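Local coordinates for protein citrate lyase, subunit 1 (Methanothrix soehngenii, PDB 6ZNW) that probably works as a subunit of an ATP-dependent citrate lyase, interconverting citrate, CoA and ATP with oxaloacetate, acetyl-CoA, ADP and phosphate, at residues A[281-286]-A[302-307]; A[249-254]-A[315-320]; A[270-275]-A[333-338]. All coordinates share one frame; numbering follows the deposited sequence.

Interaction 1: residues A[281-286]-A[302-307]; sequences GASVIY and YGEYSG. With MG (magnesium ion), chain D; PO4 (phosphate ion), chain E.
Ser283 OG is gripped from several directions: Tyr302 OH donates a 2.7 Å hydrogen bond to it, and the same oxygen is hydrogen-bonded to the carbonyls of Gly279 and Gly280, just before and at the start of its helix. With chi1 at 53°, OG sits between the backbone N and the carbonyl carbon, facing both the preceding turn and the strand. The CB of Ser283 rests on the backbone, 3.3 Å from Gly303 O. Tyr302 also has Val284 beside its hydroxyl, CG2 lying 3.8 Å from OH. That hydroxyl has a further hydrogen bond to the backbone of another protein chain, an aromatic side chain of which meets the Tyr302 ring edge-to-face. With a phenylalanine in place of Tyr302, Ser283 OG would probably lose the donor that ties its helix to the strand, and the neighbouring chain its hydroxyl partner.

Farther along the strand lies a metal site. Ser306 OG coordinates the magnesium ion at 2.1 Å and donates to the syn lone pair of Glu304 OE2, 2.8 Å from that OG. Glu304 OE1 receives a hydrogen bond from a metal-bound water at 3.0 Å, so the carboxylate acts from the second shell. The ion also holds a phosphate, whose O2 accepts from Gly281 N at 2.8 Å with an N-H...O angle of 169°. This anion, probably from the crystallisation liquor, sits at the N-terminal end of helix 280-292, consistent with a phosphoryl pocket completed by another protein chain, which also hydrogen-bonds the phosphate.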
loop_
_atom_site.group_PDB
_atom_site.type_symbol
_atom_site.label_atom_id
_atom_site.label_comp_id
_atom_site.label_asym_id
_atom_site.label_seq_id
_atom_site.Cartn_x
_atom_site.Cartn_y
_atom_site.Cartn_z
ATOM N N GLY A 281 6.018 58.739 15.804
ATOM C CA GLY A 281 6.717 59.505 16.830
ATOM C C GLY A 281 8.091 59.984 16.412
ATOM O O GLY A 281 8.372 61.178 16.458
ATOM N N ALA A 282 8.938 59.071 15.967
ATOM C CA ALA A 282 10.294 59.400 15.542
ATOM C C ALA A 282 10.364 60.291 14.294
ATOM O O ALA A 282 11.244 61.142 14.222
ATOM C CB ALA A 282 11.101 58.120 15.320
ATOM N N SER A 283 9.448 60.118 13.328
ATOM C CA SER A 283 9.465 60.909 12.097
ATOM C C SER A 283 9.243 62.394 12.346
ATOM O O SER A 283 9.861 63.234 11.688
ATOM C CB SER A 283 8.464 60.359 11.086
ATOM O OG SER A 283 7.170 60.223 11.648
ATOM N N VAL A 284 8.380 62.702 13.324
ATOM C CA VAL A 284 8.076 64.050 13.766
ATOM C C VAL A 284 9.334 64.637 14.426
ATOM O O VAL A 284 9.691 65.781 14.140
ATOM C CB VAL A 284 6.853 64.037 14.723
ATOM C CG1 VAL A 284 6.728 65.343 15.477
ATOM C CG2 VAL A 284 5.571 63.741 13.961
ATOM N N ILE A 285 10.026 63.842 15.268
ATOM C CA ILE A 285 11.254 64.266 15.938
ATOM C C ILE A 285 12.376 64.553 14.929
ATOM O O ILE A 285 13.078 65.557 15.079
ATOM C CB ILE A 285 11.678 63.283 17.052
ATOM C CG1 ILE A 285 10.582 63.193 18.118
ATOM C CG2 ILE A 285 13.004 63.706 17.679
ATOM C CD1 ILE A 285 10.760 62.111 19.112
ATOM N N TYR A 286 12.493 63.742 13.859
ATOM C CA TYR A 286 13.497 64.004 12.825
ATOM C C TYR A 286 13.192 65.319 12.094
ATOM O O TYR A 286 14.110 66.092 11.836
ATOM C CB TYR A 286 13.627 62.832 11.846
ATOM C CG TYR A 286 14.538 61.719 12.325
ATOM C CD1 TYR A 286 14.077 60.741 13.194
ATOM C CD2 TYR A 286 15.841 61.611 11.861
ATOM C CE1 TYR A 286 14.886 59.685 13.593
ATOM C CE2 TYR A 286 16.666 60.567 12.265
ATOM C CZ TYR A 286 16.180 59.598 13.122
ATOM O OH TYR A 286 16.985 58.563 13.534
ATOM N N TYR A 302 7.565 64.664 4.393
ATOM C CA TYR A 302 7.263 64.118 5.700
ATOM C C TYR A 302 6.708 62.718 5.409
ATOM O O TYR A 302 5.692 62.579 4.727
ATOM C CB TYR A 302 6.254 64.945 6.540
ATOM C CG TYR A 302 5.828 64.143 7.751
ATOM C CD1 TYR A 302 6.672 64.004 8.844
ATOM C CD2 TYR A 302 4.690 63.346 7.712
ATOM C CE1 TYR A 302 6.361 63.148 9.894
ATOM C CE2 TYR A 302 4.396 62.450 8.731
ATOM C CZ TYR A 302 5.216 62.378 9.838
ATOM O OH TYR A 302 4.902 61.539 10.876
ATOM N N GLY A 303 7.356 61.713 5.957
ATOM C CA GLY A 303 6.921 60.339 5.766
ATOM C C GLY A 303 7.150 59.457 6.969
ATOM O O GLY A 303 7.820 59.857 7.921
ATOM N N GLU A 304 6.580 58.245 6.925
ATOM C CA GLU A 304 6.760 57.222 7.956
ATOM C C GLU A 304 6.310 55.862 7.502
ATOM O O GLU A 304 5.382 55.728 6.713
ATOM C CB GLU A 304 6.133 57.571 9.329
ATOM C CG GLU A 304 4.637 57.343 9.440
ATOM C CD GLU A 304 4.154 56.150 10.239
ATOM O OE1 GLU A 304 2.943 56.121 10.549
ATOM O OE2 GLU A 304 4.951 55.228 10.518
ATOM N N TYR A 305 6.998 54.846 8.014
ATOM C CA TYR A 305 6.680 53.447 7.858
ATOM C C TYR A 305 6.838 52.803 9.240
ATOM O O TYR A 305 7.726 53.179 9.997
ATOM C CB TYR A 305 7.531 52.748 6.774
ATOM C CG TYR A 305 8.965 52.481 7.179
ATOM C CD1 TYR A 305 9.925 53.483 7.113
ATOM C CD2 TYR A 305 9.351 51.238 7.665
ATOM C CE1 TYR A 305 11.235 53.251 7.511
ATOM C CE2 TYR A 305 10.656 50.999 8.074
ATOM C CZ TYR A 305 11.601 52.001 7.974
ATOM O OH TYR A 305 12.892 51.774 8.368
ATOM N N SER A 306 5.931 51.904 9.594
ATOM C CA SER A 306 5.954 51.202 10.872
ATOM C C SER A 306 4.955 50.006 10.847
ATOM O O SER A 306 4.380 49.718 9.796
ATOM C CB SER A 306 5.729 52.170 12.040
ATOM O OG SER A 306 4.526 52.915 11.992
ATOM N N GLY A 307 4.798 49.294 11.959
ATOM C CA GLY A 307 3.872 48.172 12.030
ATOM C C GLY A 307 4.345 46.947 11.275
ATOM O O GLY A 307 3.533 46.178 10.751
HETATM MG MG MG D . 3.366 53.159 13.736
HETATM P P PO4 E . 4.712 54.943 16.257
HETATM O O1 PO4 E . 4.503 54.647 14.692
HETATM O O2 PO4 E . 5.773 56.033 16.474
HETATM O O3 PO4 E . 5.310 53.644 16.976
HETATM O O4 PO4 E . 3.349 55.383 16.973
HETATM O O HOH W 1 2.105 54.585 13.027
HETATM O O HOH W 2 2.145 53.319 15.402
HETATM O O HOH W 3 2.141 51.561 12.955
#

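Interaction 2: residues A[249-254]-A[315-320]; sequences LFIKEI and YHYTCT
Ile251 of helix 246-256 enters the angle between Tyr317 and Thr320 of helix 311-325, and its two branches divide the work. From CB, the CG2 methyl, anti to the backbone N, turns to the Tyr317 ring and lies 3.8 Å from CE1. The other branch begins with CG1, which is 4.0 Å from Thr320 OG1. A second bend, chi2 -56°, brings the terminal CD1 nearer: it meets Thr320 OG1 at 3.4 Å, tip to tip, and Tyr317 CD1 at 3.8 Å. The isoleucine and tyrosine side chains cross at about a right angle.

Thr320 OG1, although faced by this methyl, has a polar mate of its own, since it donates to Tyr317 O one turn back, with OG1 standing 30° off the carbonyl plane; the 2.5 Å between these two oxygens is doubtfully short. With OG1 turned to that carbonyl, CG2 is directed at Phe250, whose CD2 approaches it at 3.4 Å. Phe250 then reaches His316: CZ is 3.9 Å from ND1, which lies at the phenyl edge, near its plane, and the two side chains cross roughly perpendicularly. His316 O is also at the phenyl edge, in plane. Tyr315 CD2 lies over the centre of one imidazole face.

The phenol end of Tyr317 is hydrogen-bonded to Lys263 O, and both Ile251 and Tyr317 touch strand 261-266, through Leu264 and Leu262 respectively. The short helix axes run 171° apart in direction at a closest approach of 10.6 Å. This is an antiparallel helix pair packed on strand 261-266 of the small antiparallel sheet it forms with strand 301-306, within the citrate-binding family region.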
loop_
_atom_site.group_PDB
_atom_site.type_symbol
_atom_site.label_atom_id
_atom_site.label_comp_id
_atom_site.label_asym_id
_atom_site.label_seq_id
_atom_site.Cartn_x
_atom_site.Cartn_y
_atom_site.Cartn_z
ATOM N N LEU A 249 -0.545 58.999 -3.813
ATOM C CA LEU A 249 -1.709 58.118 -3.947
ATOM C C LEU A 249 -1.294 56.635 -4.075
ATOM O O LEU A 249 -2.032 55.751 -3.636
ATOM C CB LEU A 249 -2.640 58.585 -5.086
ATOM C CG LEU A 249 -3.240 60.023 -4.894
ATOM C CD1 LEU A 249 -3.563 60.709 -6.226
ATOM C CD2 LEU A 249 -4.458 60.038 -3.960
ATOM N N PHE A 250 -0.079 56.373 -4.609
ATOM C CA PHE A 250 0.495 55.036 -4.737
ATOM C C PHE A 250 0.856 54.497 -3.351
ATOM O O PHE A 250 0.649 53.315 -3.089
ATOM C CB PHE A 250 1.744 55.060 -5.639
ATOM C CG PHE A 250 2.536 53.771 -5.661
ATOM C CD1 PHE A 250 2.028 52.637 -6.267
ATOM C CD2 PHE A 250 3.781 53.694 -5.067
ATOM C CE1 PHE A 250 2.761 51.455 -6.290
ATOM C CE2 PHE A 250 4.509 52.511 -5.088
ATOM C CZ PHE A 250 3.997 51.398 -5.701
ATOM N N ILE A 251 1.407 55.356 -2.475
ATOM C CA ILE A 251 1.778 54.980 -1.109
ATOM C C ILE A 251 0.518 54.730 -0.266
ATOM O O ILE A 251 0.470 53.762 0.497
ATOM C CB ILE A 251 2.759 56.019 -0.494
ATOM C CG1 ILE A 251 4.095 56.047 -1.278
ATOM C CG2 ILE A 251 2.999 55.779 1.003
ATOM C CD1 ILE A 251 4.824 54.673 -1.396
ATOM N N LYS A 252 -0.528 55.561 -0.471
ATOM C CA LYS A 252 -1.827 55.408 0.185
ATOM C C LYS A 252 -2.475 54.072 -0.221
ATOM O O LYS A 252 -3.174 53.466 0.585
ATOM C CB LYS A 252 -2.783 56.575 -0.168
ATOM C CG LYS A 252 -2.385 57.972 0.353
ATOM C CD LYS A 252 -1.881 58.013 1.807
ATOM C CE LYS A 252 -0.873 59.124 2.049
ATOM N NZ LYS A 252 0.530 58.633 1.936
ATOM N N GLU A 253 -2.242 53.626 -1.475
ATOM C CA GLU A 253 -2.742 52.374 -2.028
ATOM C C GLU A 253 -2.059 51.166 -1.348
ATOM O O GLU A 253 -2.729 50.179 -1.041
ATOM C CB GLU A 253 -2.534 52.349 -3.551
ATOM C CG GLU A 253 -3.023 51.069 -4.207
ATOM C CD GLU A 253 -2.352 50.706 -5.519
ATOM O OE1 GLU A 253 -2.157 51.618 -6.360
ATOM O OE2 GLU A 253 -2.029 49.510 -5.713
ATOM N N ILE A 254 -0.738 51.255 -1.088
ATOM C CA ILE A 254 0.008 50.195 -0.402
ATOM C C ILE A 254 -0.494 50.103 1.042
ATOM O O ILE A 254 -0.815 49.017 1.517
ATOM C CB ILE A 254 1.549 50.447 -0.440
ATOM C CG1 ILE A 254 2.098 50.603 -1.879
ATOM C CG2 ILE A 254 2.325 49.380 0.345
ATOM C CD1 ILE A 254 1.675 49.582 -2.899
ATOM N N TYR A 315 10.303 48.064 -0.122
ATOM C CA TYR A 315 10.955 48.221 -1.413
ATOM C C TYR A 315 10.207 49.276 -2.252
ATOM O O TYR A 315 10.846 50.197 -2.751
ATOM C CB TYR A 315 11.036 46.869 -2.147
ATOM C CG TYR A 315 11.346 46.995 -3.619
ATOM C CD1 TYR A 315 12.651 47.134 -4.064
ATOM C CD2 TYR A 315 10.331 46.987 -4.567
ATOM C CE1 TYR A 315 12.941 47.251 -5.418
ATOM C CE2 TYR A 315 10.604 47.145 -5.919
ATOM C CZ TYR A 315 11.912 47.258 -6.345
ATOM O OH TYR A 315 12.173 47.389 -7.686
ATOM N N HIS A 316 8.869 49.137 -2.405
ATOM C CA HIS A 316 8.049 50.067 -3.187
ATOM C C HIS A 316 8.065 51.467 -2.606
ATOM O O HIS A 316 8.069 52.439 -3.356
ATOM C CB HIS A 316 6.609 49.559 -3.344
ATOM C CG HIS A 316 6.499 48.374 -4.251
ATOM N ND1 HIS A 316 6.640 48.497 -5.617
ATOM C CD2 HIS A 316 6.272 47.073 -3.953
ATOM C CE1 HIS A 316 6.506 47.273 -6.104
ATOM N NE2 HIS A 316 6.285 46.384 -5.141
ATOM N N TYR A 317 8.112 51.567 -1.272
ATOM C CA TYR A 317 8.185 52.827 -0.551
ATOM C C TYR A 317 9.533 53.516 -0.845
ATOM O O TYR A 317 9.550 54.689 -1.219
ATOM C CB TYR A 317 8.008 52.567 0.958
ATOM C CG TYR A 317 7.837 53.825 1.775
ATOM C CD1 TYR A 317 6.584 54.386 1.969
ATOM C CD2 TYR A 317 8.928 54.453 2.354
ATOM C CE1 TYR A 317 6.420 55.537 2.729
ATOM C CE2 TYR A 317 8.777 55.597 3.123
ATOM C CZ TYR A 317 7.522 56.148 3.296
ATOM O OH TYR A 317 7.366 57.298 4.038
ATOM N N THR A 318 10.649 52.772 -0.711
ATOM C CA THR A 318 12.003 53.269 -0.961
ATOM C C THR A 318 12.166 53.697 -2.416
ATOM O O THR A 318 12.760 54.742 -2.673
ATOM C CB THR A 318 13.064 52.231 -0.517
ATOM O OG1 THR A 318 12.765 51.768 0.798
ATOM C CG2 THR A 318 14.485 52.790 -0.543
ATOM N N CYS A 319 11.594 52.917 -3.360
ATOM C CA CYS A 319 11.616 53.204 -4.798
ATOM C C CYS A 319 10.953 54.542 -5.116
ATOM O O CYS A 319 11.425 55.267 -5.990
ATOM C CB CYS A 319 10.955 52.077 -5.581
ATOM S SG CYS A 319 12.024 50.647 -5.858
ATOM N N THR A 320 9.845 54.850 -4.424
ATOM C CA THR A 320 9.113 56.084 -4.652
ATOM C C THR A 320 9.863 57.304 -4.150
ATOM O O THR A 320 9.892 58.316 -4.847
ATOM C CB THR A 320 7.711 55.997 -4.105
ATOM O OG1 THR A 320 7.772 55.591 -2.744
ATOM C CG2 THR A 320 6.867 55.059 -4.906
#

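Interaction 3: residues A[270-275]-A[333-338]; sequences EGRVWT and GKVLLI
Val335 O lies at the edge of the Trp274 indole, near its plane, but the touch on the neighbouring strand is made by the tryptophan CB. Its NE1 turns back to its own segment with a weak bond to Gly271 O, and the rest of the indole packs against Ile321, Leu324 and Met325 of helix 311-325 and against Ala300. The other flat group, the Arg272 guanidinium, is approached obliquely: NH2 gives a weak hydrogen bond to Gly333 O at 3.1 Å, and NH1 lies 3.8 Å from Val335 CG2. A bend at chi3, 50°, folds the arginine over the start of the strand.

Three backbone bonds join the segments. Val335 N donates to Arg272 O at 2.8 Å, Trp274 N to Val335 O at 2.9 Å, and Leu337 N to Trp274 O at 2.9 Å. All three are nearly straight, 168° to 172° at the hydrogen; the third comes in off the carbonyl axis. Thus Arg272 already pairs, although the strand proper begins at Val273.

Lys334 extends along the neighbouring segment, its CE 3.9 Å from Gly271 O, while NZ finishes on Ser328 O and Met325 O. On the sheet face of Thr275 and Leu337, CG2 of the former meets CD1 of the latter at 4.1 Å. On the Trp274 face, Leu336 CD1 lies 4.2 Å from the tryptophan CB. Helix 412-417 packs against Val335 and Leu337, and helix 311-325 covers the Trp274 and Leu336 face. Strand 334-338 continues the pairing with strand 371-376, and this parallel sheet between helices is consistent with the flavodoxin-like fold of the succinyl-CoA synthetase clan, the segment round Glu298 and Ala300 pairing outside Val273.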
loop_
_atom_site.group_PDB
_atom_site.type_symbol
_atom_site.label_atom_id
_atom_site.label_comp_id
_atom_site.label_asym_id
_atom_site.label_seq_id
_atom_site.Cartn_x
_atom_site.Cartn_y
_atom_site.Cartn_z
ATOM N N GLU A 270 11.736 69.976 -4.867
ATOM C CA GLU A 270 13.112 70.425 -5.098
ATOM C C GLU A 270 13.993 70.450 -3.826
ATOM O O GLU A 270 15.087 71.013 -3.853
ATOM C CB GLU A 270 13.111 71.826 -5.764
ATOM C CG GLU A 270 12.198 71.937 -6.977
ATOM C CD GLU A 270 12.453 70.893 -8.049
ATOM O OE1 GLU A 270 13.593 70.845 -8.565
ATOM O OE2 GLU A 270 11.522 70.118 -8.367
ATOM N N GLY A 271 13.509 69.873 -2.736
ATOM C CA GLY A 271 14.244 69.845 -1.484
ATOM C C GLY A 271 15.415 68.879 -1.491
ATOM O O GLY A 271 15.356 67.797 -2.092
ATOM N N ARG A 272 16.492 69.288 -0.803
ATOM C CA ARG A 272 17.764 68.584 -0.624
ATOM C C ARG A 272 17.667 67.472 0.421
ATOM O O ARG A 272 18.444 66.518 0.364
ATOM C CB ARG A 272 18.765 69.601 -0.046
ATOM C CG ARG A 272 19.892 70.043 -0.955
ATOM C CD ARG A 272 20.889 70.952 -0.233
ATOM N NE ARG A 272 21.348 70.415 1.054
ATOM C CZ ARG A 272 22.299 69.493 1.197
ATOM N NH1 ARG A 272 22.636 69.063 2.406
ATOM N NH2 ARG A 272 22.904 68.984 0.135
ATOM N N VAL A 273 16.796 67.645 1.438
ATOM C CA VAL A 273 16.736 66.681 2.538
ATOM C C VAL A 273 15.518 65.746 2.414
ATOM O O VAL A 273 14.364 66.164 2.499
ATOM C CB VAL A 273 16.903 67.291 3.984
ATOM C CG1 VAL A 273 17.510 68.692 3.986
ATOM C CG2 VAL A 273 15.651 67.209 4.853
ATOM N N TRP A 274 15.800 64.470 2.217
ATOM C CA TRP A 274 14.759 63.455 2.145
ATOM C C TRP A 274 14.846 62.561 3.361
ATOM O O TRP A 274 15.931 62.342 3.903
ATOM C CB TRP A 274 14.828 62.660 0.838
ATOM C CG TRP A 274 14.449 63.479 -0.358
ATOM C CD1 TRP A 274 15.225 64.399 -0.997
ATOM C CD2 TRP A 274 13.179 63.487 -1.025
ATOM N NE1 TRP A 274 14.527 64.960 -2.041
ATOM C CE2 TRP A 274 13.268 64.417 -2.081
ATOM C CE3 TRP A 274 11.976 62.794 -0.838
ATOM C CZ2 TRP A 274 12.198 64.673 -2.941
ATOM C CZ3 TRP A 274 10.922 63.044 -1.696
ATOM C CH2 TRP A 274 11.034 63.984 -2.723
ATOM N N THR A 275 13.696 62.093 3.835
ATOM C CA THR A 275 13.654 61.252 5.019
ATOM C C THR A 275 12.851 59.990 4.812
ATOM O O THR A 275 11.806 60.003 4.166
ATOM C CB THR A 275 13.086 62.029 6.220
ATOM O OG1 THR A 275 11.774 62.508 5.907
ATOM C CG2 THR A 275 13.994 63.163 6.675
ATOM N N GLY A 333 24.476 68.574 -3.753
ATOM C CA GLY A 333 24.076 67.187 -3.574
ATOM C C GLY A 333 22.744 67.082 -2.854
ATOM O O GLY A 333 22.038 68.076 -2.684
ATOM N N LYS A 334 22.376 65.886 -2.434
ATOM C CA LYS A 334 21.132 65.650 -1.692
ATOM C C LYS A 334 21.397 64.655 -0.570
ATOM O O LYS A 334 22.299 63.829 -0.683
ATOM C CB LYS A 334 20.014 65.133 -2.613
ATOM C CG LYS A 334 19.291 66.242 -3.359
ATOM C CD LYS A 334 18.339 65.711 -4.405
ATOM C CE LYS A 334 17.615 66.852 -5.063
ATOM N NZ LYS A 334 16.770 66.393 -6.191
ATOM N N VAL A 335 20.633 64.736 0.519
ATOM C CA VAL A 335 20.825 63.843 1.661
ATOM C C VAL A 335 19.596 62.940 1.921
ATOM O O VAL A 335 18.471 63.438 1.925
ATOM C CB VAL A 335 21.227 64.671 2.911
ATOM C CG1 VAL A 335 21.187 63.827 4.175
ATOM C CG2 VAL A 335 22.604 65.304 2.728
ATOM N N LEU A 336 19.811 61.617 2.119
ATOM C CA LEU A 336 18.745 60.661 2.443
ATOM C C LEU A 336 18.937 60.171 3.884
ATOM O O LEU A 336 19.927 59.503 4.181
ATOM C CB LEU A 336 18.720 59.459 1.473
ATOM C CG LEU A 336 17.696 58.339 1.780
ATOM C CD1 LEU A 336 16.263 58.892 1.891
ATOM C CD2 LEU A 336 17.761 57.229 0.735
ATOM N N LEU A 337 17.992 60.497 4.772
ATOM C CA LEU A 337 18.068 60.110 6.175
ATOM C C LEU A 337 17.146 58.930 6.492
ATOM O O LEU A 337 15.935 59.100 6.622
ATOM C CB LEU A 337 17.742 61.308 7.080
ATOM C CG LEU A 337 18.596 62.569 6.878
ATOM C CD1 LEU A 337 17.977 63.749 7.561
ATOM C CD2 LEU A 337 20.005 62.376 7.403
ATOM N N ILE A 338 17.731 57.725 6.596
ATOM C CA ILE A 338 17.021 56.488 6.914
ATOM C C ILE A 338 17.160 56.263 8.419
ATOM O O ILE A 338 18.091 55.600 8.879
ATOM C CB ILE A 338 17.545 55.290 6.077
ATOM C CG1 ILE A 338 17.675 55.672 4.578
ATOM C CG2 ILE A 338 16.648 54.066 6.275
ATOM C CD1 ILE A 338 18.229 54.615 3.667
#

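All three contacts lie in the citrate-binding part of the chain. The centre of interaction 1 is about 15 Å from the centres of interactions 2 and 3, which are about 17 Å from each other. The segments come in the order 249-254, 270-275, 281-286, 302-307, 315-320, 333-338, so interactions 2 and 3 interlock along the sequence and interaction 1 lies within both spans. Helix 311-325 links them: it follows strand 301-306, precedes strand 334-338, and brings Tyr317 OH within 3.1 Å of Glu304 N. The parallel sheet of interaction 3, the helix pair of interaction 2 and the magnesium-phosphate site of interaction 1 therefore belong to one compact alpha/beta unit.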